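Local coordinates for structural protein ORF273 (Acidianus two-tailed virus, PDB 4ART) that is a virion structural protein of unknown detailed function, with a new fold that is stable to heat and acid, at residues A[104-108]-A[217-222]; A[154-160]-A[246-252]. All coordinates share one frame; numbering follows the deposited sequence.

Contact 1: residues A[104-108]-A[217-222]; sequences FDIDY and PYHYYV
With chi1 at 178°, Phe104 places its ring anti to its own backbone nitrogen and drives it across to Pro217, Tyr218, Tyr221 and Val222; Tyr108, whose first torsion turns the ring the other way, anti to the carbonyl carbon, meets Pro217 and Tyr221. The motif is an aromatic contact between two nearly antiparallel helical segments: the axes of 104-108 and 217-221, on helices 99-108 and 210-221, run at 150° and come within 11.5 Å. The nearest CA atoms, those of Phe104 and Tyr221, are 6.8 Å apart, and the Phe104 ring bridges the gap, reaching both side chains and the Pro217-Tyr218 backbone, with CE1 of Phe104 3.6 Å from the carbonyl C of Pro217.

Phe104 makes contact with four residues of 217-222. Its ring crosses the side chain of Tyr218 at about a right angle, and the edge of Tyr218 is turned toward the Phe104 face in an offset edge-to-face pair, centroids 5.8 Å apart and planes at 79°. Pro217 CB sits at the edge of the Phe104 ring, in its plane. Around the remainder of the ring, CD2 of Phe104 lies 3.7 Å from CG2 of Val222, while its CD1 is 3.8 Å from CD2 of Tyr221.

Tyr108, one helical turn later, receives Pro217 over a face: the CB of the proline makes a CH-pi contact 4.2 Å from the centroid of the Tyr108 ring. No hydrogen bond joins the segments, and the 269 Å² buried between them is held by apolar and aromatic packing. Tyr108 also rests on Ala236 of helix 229-242, while His219 NE2 bonds Glu195 of the second subunit, placing helix 210-221 at the dimer contact. The Tyr108 hydroxyl takes part through van der Waals contact, its OH lying 3.9 Å from CE2 of Tyr221.

Contact 2: residues A[154-160]-A[246-252]; sequences YLAVNIY and PYQVCYE
Backbone hydrogen bonding pairs Leu155 with Tyr251, Val157 with Val249 and Ile159 with Tyr247, joining two neighbouring antiparallel strands of the mixed sheet, 154-161 and 247-253. Each of these three pairs is closed by two N-H...O bonds, six in all. The shortest, from Val157 N to Val249 O, is 2.7 Å and runs nearly along the C=O axis. Alternating with them, Ala156 with Cys250 and Asn158 with Gln248, and at the end Tyr154 with Glu252, are non-hydrogen-bonded pairs, with CA-H...O contacts such as Gln248 CA to Val157 O at 3.3 Å.

One side-chain hydrogen bond is added on the face of Ala156 and Asn158. Gln248 NE2 gives a bond of 2.9 Å to Asn158 OD1; the two side chains lie side by side, but their amide planes stand 72° apart, and the 132° angle at the hydrogen makes the bond rather bent.

Apolar contacts divide by face. On the face of Leu155, Val157 and Ile159, Leu155 runs beside Tyr251, its CD2 3.7 Å from Tyr251 CD1, and Val157 CG2 meets the edge of the same ring at CE1, 3.9 Å away. On the other, Ala156 CB is 4.0 Å from Cys250 SG. At the end of the pairing, Pro246 CB lies over a face of the Tyr160 ring in a CH-pi contact, 3.8 Å from the centroid.

On the face of Leu155 and Tyr251, Tyr247 OH and Tyr251 OH bond Glu29 and Asp33 of helix 23-44; on the face of Ala156, a disulfide ties Cys250 to Cys263 at the start of helix 263-266. Regular backbone bonding, an amide pair with Asn158 buried and this crosslink from strand 247-253 are consistent with the protein's heat and acid stability.

In the fold
Contact 2 is the more buried of the two, within the seven-stranded sheet: eight of its fourteen touching residues are buried, and its strands are neighbours there. Contact 1 lies nearer the surface, its centre about 15 Å from the centre of the chain against 11 Å, with one buried residue among six. Contact 2 combines backbone and amide hydrogen bonds with apolar contacts, whereas contact 1 has no hydrogen bond. Helix 99-108 serves both. It offers Phe104 and Tyr108 to helix 210-221, while Ile106 lies against the sheet, its CG1 3.6 Å from Ala156 CB and its CG2 3.5 Å from Gln248 NE2. Their segments alternate along the chain.

Contact 1: residues A[104-108]-A[217-222]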
loop_
_atom_site.group_PDB
_atom_site.type_symbol
_atom_site.label_atom_id
_atom_site.label_comp_id
_atom_site.label_asym_id
_atom_site.label_seq_id
_atom_site.Cartn_x
_atom_site.Cartn_y
_atom_site.Cartn_z
ATOM N N PHE A 104 4.834 -11.052 -7.137
ATOM C CA PHE A 104 5.452 -10.354 -6.015
ATOM C C PHE A 104 4.566 -10.407 -4.752
ATOM O O PHE A 104 5.059 -10.665 -3.658
ATOM C CB PHE A 104 5.842 -8.922 -6.401
ATOM C CG PHE A 104 6.433 -8.160 -5.259
ATOM C CD1 PHE A 104 7.762 -8.358 -4.887
ATOM C CD2 PHE A 104 5.663 -7.261 -4.537
ATOM C CE1 PHE A 104 8.300 -7.698 -3.785
ATOM C CE2 PHE A 104 6.218 -6.567 -3.463
ATOM C CZ PHE A 104 7.538 -6.785 -3.097
ATOM N N ASP A 105 3.265 -10.171 -4.911
ATOM C CA ASP A 105 2.303 -10.237 -3.818
ATOM C C ASP A 105 2.246 -11.650 -3.219
ATOM O O ASP A 105 2.157 -11.763 -2.015
ATOM C CB ASP A 105 0.903 -9.811 -4.294
ATOM C CG ASP A 105 0.732 -8.323 -4.587
ATOM O OD1 ASP A 105 1.748 -7.571 -4.506
ATOM O OD2 ASP A 105 -0.398 -7.918 -4.945
ATOM N N ILE A 106 2.344 -12.717 -4.061
ATOM C CA ILE A 106 2.355 -14.149 -3.668
ATOM C C ILE A 106 3.568 -14.447 -2.784
ATOM O O ILE A 106 3.444 -15.063 -1.727
ATOM C CB ILE A 106 2.432 -15.084 -4.931
ATOM C CG1 ILE A 106 1.146 -15.106 -5.745
ATOM C CG2 ILE A 106 2.892 -16.526 -4.589
ATOM C CD1 ILE A 106 1.311 -15.934 -7.056
ATOM N N ASP A 107 4.744 -14.049 -3.278
ATOM C CA ASP A 107 6.050 -14.333 -2.693
ATOM C C ASP A 107 6.475 -13.429 -1.511
ATOM O O ASP A 107 7.221 -13.880 -0.637
ATOM C CB ASP A 107 7.109 -14.418 -3.825
ATOM C CG ASP A 107 6.785 -15.460 -4.897
ATOM O OD1 ASP A 107 6.313 -16.571 -4.528
ATOM O OD2 ASP A 107 7.019 -15.173 -6.101
ATOM N N TYR A 108 5.919 -12.196 -1.433
ATOM C CA TYR A 108 6.218 -11.194 -0.395
ATOM C C TYR A 108 4.996 -10.500 0.212
ATOM O O TYR A 108 5.160 -9.507 0.920
ATOM C CB TYR A 108 7.141 -10.099 -0.957
ATOM C CG TYR A 108 8.500 -10.580 -1.412
ATOM C CD1 TYR A 108 8.691 -11.071 -2.700
ATOM C CD2 TYR A 108 9.605 -10.501 -0.571
ATOM C CE1 TYR A 108 9.939 -11.518 -3.126
ATOM C CE2 TYR A 108 10.868 -10.914 -0.997
ATOM C CZ TYR A 108 11.028 -11.428 -2.275
ATOM O OH TYR A 108 12.267 -11.834 -2.710
ATOM N N PRO A 217 12.769 -5.225 -2.609
ATOM C CA PRO A 217 12.294 -6.204 -3.601
ATOM C C PRO A 217 11.159 -5.614 -4.456
ATOM O O PRO A 217 11.010 -6.011 -5.611
ATOM C CB PRO A 217 11.866 -7.417 -2.738
ATOM C CG PRO A 217 12.489 -7.196 -1.408
ATOM C CD PRO A 217 12.480 -5.696 -1.238
ATOM N N TYR A 218 10.402 -4.610 -3.930
ATOM C CA TYR A 218 9.365 -3.949 -4.707
ATOM C C TYR A 218 10.038 -3.156 -5.837
ATOM O O TYR A 218 9.538 -3.144 -6.968
ATOM C CB TYR A 218 8.505 -3.035 -3.784
ATOM C CG TYR A 218 7.348 -2.363 -4.495
ATOM C CD1 TYR A 218 7.526 -1.170 -5.177
ATOM C CD2 TYR A 218 6.078 -2.937 -4.504
ATOM C CE1 TYR A 218 6.473 -0.564 -5.863
ATOM C CE2 TYR A 218 5.008 -2.326 -5.166
ATOM C CZ TYR A 218 5.212 -1.144 -5.850
ATOM O OH TYR A 218 4.165 -0.555 -6.526
ATOM N N HIS A 219 11.165 -2.483 -5.513
ATOM C CA HIS A 219 11.936 -1.699 -6.473
ATOM C C HIS A 219 12.501 -2.602 -7.570
ATOM O O HIS A 219 12.460 -2.243 -8.742
ATOM C CB HIS A 219 13.040 -0.910 -5.754
ATOM C CG HIS A 219 12.536 0.201 -4.882
ATOM N ND1 HIS A 219 11.338 0.875 -5.160
ATOM C CD2 HIS A 219 13.092 0.750 -3.780
ATOM C CE1 HIS A 219 11.210 1.795 -4.218
ATOM N NE2 HIS A 219 12.235 1.773 -3.369
ATOM N N TYR A 220 12.964 -3.798 -7.201
ATOM C CA TYR A 220 13.487 -4.778 -8.153
ATOM C C TYR A 220 12.356 -5.465 -8.972
ATOM O O TYR A 220 12.450 -5.529 -10.186
ATOM C CB TYR A 220 14.395 -5.821 -7.400
ATOM C CG TYR A 220 14.925 -6.927 -8.284
ATOM C CD1 TYR A 220 15.633 -6.639 -9.447
ATOM C CD2 TYR A 220 14.712 -8.261 -7.963
ATOM C CE1 TYR A 220 16.100 -7.660 -10.282
ATOM C CE2 TYR A 220 15.152 -9.288 -8.800
ATOM C CZ TYR A 220 15.854 -8.983 -9.954
ATOM O OH TYR A 220 16.335 -10.001 -10.740
ATOM N N TYR A 221 11.298 -5.940 -8.343
ATOM C CA TYR A 221 10.297 -6.702 -9.091
ATOM C C TYR A 221 9.187 -5.940 -9.690
ATOM O O TYR A 221 8.740 -6.293 -10.783
ATOM C CB TYR A 221 9.682 -7.789 -8.209
ATOM C CG TYR A 221 10.641 -8.892 -7.863
ATOM C CD1 TYR A 221 11.045 -9.820 -8.824
ATOM C CD2 TYR A 221 11.099 -9.061 -6.557
ATOM C CE1 TYR A 221 11.897 -10.873 -8.498
ATOM C CE2 TYR A 221 11.944 -10.123 -6.216
ATOM C CZ TYR A 221 12.343 -11.025 -7.191
ATOM O OH TYR A 221 13.179 -12.082 -6.869
ATOM N N VAL A 222 8.681 -4.944 -8.962
ATOM C CA VAL A 222 7.520 -4.179 -9.412
ATOM C C VAL A 222 7.928 -2.903 -10.166
ATOM O O VAL A 222 7.324 -2.582 -11.204
ATOM C CB VAL A 222 6.497 -3.941 -8.242
ATOM C CG1 VAL A 222 5.250 -3.192 -8.724
ATOM C CG2 VAL A 222 6.101 -5.271 -7.603
#

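Contact 2: residues A[154-160]-A[246-252]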
loop_
_atom_site.group_PDB
_atom_site.type_symbol
_atom_site.label_atom_id
_atom_site.label_comp_id
_atom_site.label_asym_id
_atom_site.label_seq_id
_atom_site.Cartn_x
_atom_site.Cartn_y
_atom_site.Cartn_z
ATOM N N TYR A 154 -6.197 -16.342 -12.224
ATOM C CA TYR A 154 -5.613 -17.142 -11.144
ATOM C C TYR A 154 -5.916 -16.653 -9.748
ATOM O O TYR A 154 -6.194 -15.475 -9.535
ATOM C CB TYR A 154 -4.080 -17.262 -11.307
ATOM C CG TYR A 154 -3.622 -17.605 -12.708
ATOM C CD1 TYR A 154 -3.752 -18.904 -13.212
ATOM C CD2 TYR A 154 -3.037 -16.644 -13.527
ATOM C CE1 TYR A 154 -3.309 -19.234 -14.497
ATOM C CE2 TYR A 154 -2.613 -16.956 -14.822
ATOM C CZ TYR A 154 -2.739 -18.257 -15.298
ATOM O OH TYR A 154 -2.325 -18.576 -16.571
ATOM N N LEU A 155 -5.815 -17.580 -8.789
ATOM C CA LEU A 155 -5.937 -17.334 -7.358
ATOM C C LEU A 155 -4.781 -18.007 -6.661
ATOM O O LEU A 155 -4.431 -19.129 -6.996
ATOM C CB LEU A 155 -7.297 -17.849 -6.788
ATOM C CG LEU A 155 -7.465 -17.907 -5.241
ATOM C CD1 LEU A 155 -7.401 -16.525 -4.600
ATOM C CD2 LEU A 155 -8.750 -18.609 -4.845
ATOM N N ALA A 156 -4.157 -17.293 -5.720
ATOM C CA ALA A 156 -3.099 -17.807 -4.869
ATOM C C ALA A 156 -3.498 -17.485 -3.440
ATOM O O ALA A 156 -3.919 -16.369 -3.144
ATOM C CB ALA A 156 -1.768 -17.170 -5.201
ATOM N N VAL A 157 -3.472 -18.491 -2.585
ATOM C CA VAL A 157 -3.864 -18.329 -1.192
ATOM C C VAL A 157 -2.599 -18.637 -0.370
ATOM O O VAL A 157 -2.049 -19.738 -0.488
ATOM C CB VAL A 157 -5.033 -19.278 -0.807
ATOM C CG1 VAL A 157 -5.458 -19.064 0.647
ATOM C CG2 VAL A 157 -6.226 -19.161 -1.759
ATOM N N ASN A 158 -2.161 -17.668 0.445
ATOM C CA ASN A 158 -0.988 -17.761 1.340
ATOM C C ASN A 158 -1.438 -17.746 2.788
ATOM O O ASN A 158 -2.022 -16.770 3.227
ATOM C CB ASN A 158 -0.011 -16.585 1.083
ATOM C CG ASN A 158 0.689 -16.704 -0.249
ATOM O OD1 ASN A 158 1.147 -17.754 -0.625
ATOM N ND2 ASN A 158 0.479 -15.765 -1.143
ATOM N N ILE A 159 -1.142 -18.819 3.531
ATOM C CA ILE A 159 -1.529 -18.968 4.926
ATOM C C ILE A 159 -0.338 -18.826 5.859
ATOM O O ILE A 159 0.593 -19.629 5.823
ATOM C CB ILE A 159 -2.329 -20.281 5.129
ATOM C CG1 ILE A 159 -3.559 -20.319 4.185
ATOM C CG2 ILE A 159 -2.733 -20.410 6.569
ATOM C CD1 ILE A 159 -4.135 -21.638 3.997
ATOM N N TYR A 160 -0.404 -17.830 6.748
ATOM C CA TYR A 160 0.661 -17.550 7.721
ATOM C C TYR A 160 0.150 -17.844 9.109
ATOM O O TYR A 160 -0.951 -17.438 9.458
ATOM C CB TYR A 160 1.059 -16.051 7.661
ATOM C CG TYR A 160 1.552 -15.576 6.308
ATOM C CD1 TYR A 160 0.661 -15.140 5.332
ATOM C CD2 TYR A 160 2.912 -15.603 5.987
ATOM C CE1 TYR A 160 1.106 -14.740 4.075
ATOM C CE2 TYR A 160 3.369 -15.184 4.745
ATOM C CZ TYR A 160 2.463 -14.767 3.787
ATOM O OH TYR A 160 2.929 -14.324 2.578
ATOM N N PRO A 246 4.869 -19.602 4.327
ATOM C CA PRO A 246 3.403 -19.729 4.311
ATOM C C PRO A 246 2.950 -21.017 3.603
ATOM O O PRO A 246 3.646 -21.511 2.730
ATOM C CB PRO A 246 2.943 -18.518 3.479
ATOM C CG PRO A 246 4.033 -18.264 2.563
ATOM C CD PRO A 246 5.324 -18.630 3.311
ATOM N N TYR A 247 1.790 -21.539 3.959
ATOM C CA TYR A 247 1.231 -22.679 3.263
ATOM C C TYR A 247 0.553 -22.045 2.067
ATOM O O TYR A 247 -0.317 -21.188 2.218
ATOM C CB TYR A 247 0.233 -23.383 4.155
ATOM C CG TYR A 247 -0.197 -24.729 3.649
ATOM C CD1 TYR A 247 0.475 -25.887 4.033
ATOM C CD2 TYR A 247 -1.328 -24.863 2.843
ATOM C CE1 TYR A 247 0.018 -27.143 3.653
ATOM C CE2 TYR A 247 -1.810 -26.111 2.482
ATOM C CZ TYR A 247 -1.127 -27.246 2.883
ATOM O OH TYR A 247 -1.561 -28.472 2.480
ATOM N N GLN A 248 1.032 -22.381 0.876
ATOM C CA GLN A 248 0.596 -21.735 -0.359
ATOM C C GLN A 248 -0.221 -22.647 -1.266
ATOM O O GLN A 248 0.238 -23.739 -1.619
ATOM C CB GLN A 248 1.837 -21.184 -1.070
ATOM C CG GLN A 248 1.559 -20.299 -2.276
ATOM C CD GLN A 248 2.852 -19.682 -2.759
ATOM O OE1 GLN A 248 3.337 -20.024 -3.832
ATOM N NE2 GLN A 248 3.458 -18.771 -1.962
ATOM N N VAL A 249 -1.464 -22.219 -1.608
ATOM C CA VAL A 249 -2.367 -23.013 -2.485
ATOM C C VAL A 249 -2.789 -22.163 -3.679
ATOM O O VAL A 249 -3.190 -21.011 -3.490
ATOM C CB VAL A 249 -3.578 -23.678 -1.753
ATOM C CG1 VAL A 249 -4.389 -24.570 -2.682
ATOM C CG2 VAL A 249 -3.130 -24.458 -0.534
ATOM N N CYS A 250 -2.675 -22.731 -4.906
ATOM C CA CYS A 250 -2.957 -22.033 -6.154
ATOM C C CYS A 250 -4.027 -22.681 -7.007
ATOM O O CYS A 250 -4.295 -23.870 -6.887
ATOM C CB CYS A 250 -1.685 -21.739 -6.946
ATOM S SG CYS A 250 -0.413 -20.872 -6.006
ATOM N N TYR A 251 -4.712 -21.853 -7.800
ATOM C CA TYR A 251 -5.851 -22.230 -8.631
ATOM C C TYR A 251 -5.882 -21.423 -9.923
ATOM O O TYR A 251 -5.408 -20.282 -9.961
ATOM C CB TYR A 251 -7.167 -21.929 -7.890
ATOM C CG TYR A 251 -7.267 -22.454 -6.474
ATOM C CD1 TYR A 251 -6.779 -21.711 -5.394
ATOM C CD2 TYR A 251 -7.907 -23.664 -6.203
ATOM C CE1 TYR A 251 -6.923 -22.164 -4.085
ATOM C CE2 TYR A 251 -8.014 -24.148 -4.902
ATOM C CZ TYR A 251 -7.559 -23.373 -3.845
ATOM O OH TYR A 251 -7.717 -23.843 -2.568
ATOM N N GLU A 252 -6.432 -22.025 -10.987
ATOM C CA GLU A 252 -6.613 -21.353 -12.270
ATOM C C GLU A 252 -8.101 -21.271 -12.554
ATOM O O GLU A 252 -8.825 -22.225 -12.259
ATOM C CB GLU A 252 -5.858 -22.054 -13.403
ATOM C CG GLU A 252 -6.282 -23.490 -13.652
ATOM C CD GLU A 252 -5.737 -24.136 -14.910
ATOM O OE1 GLU A 252 -5.044 -23.446 -15.695
ATOM O OE2 GLU A 252 -6.019 -25.339 -15.114
#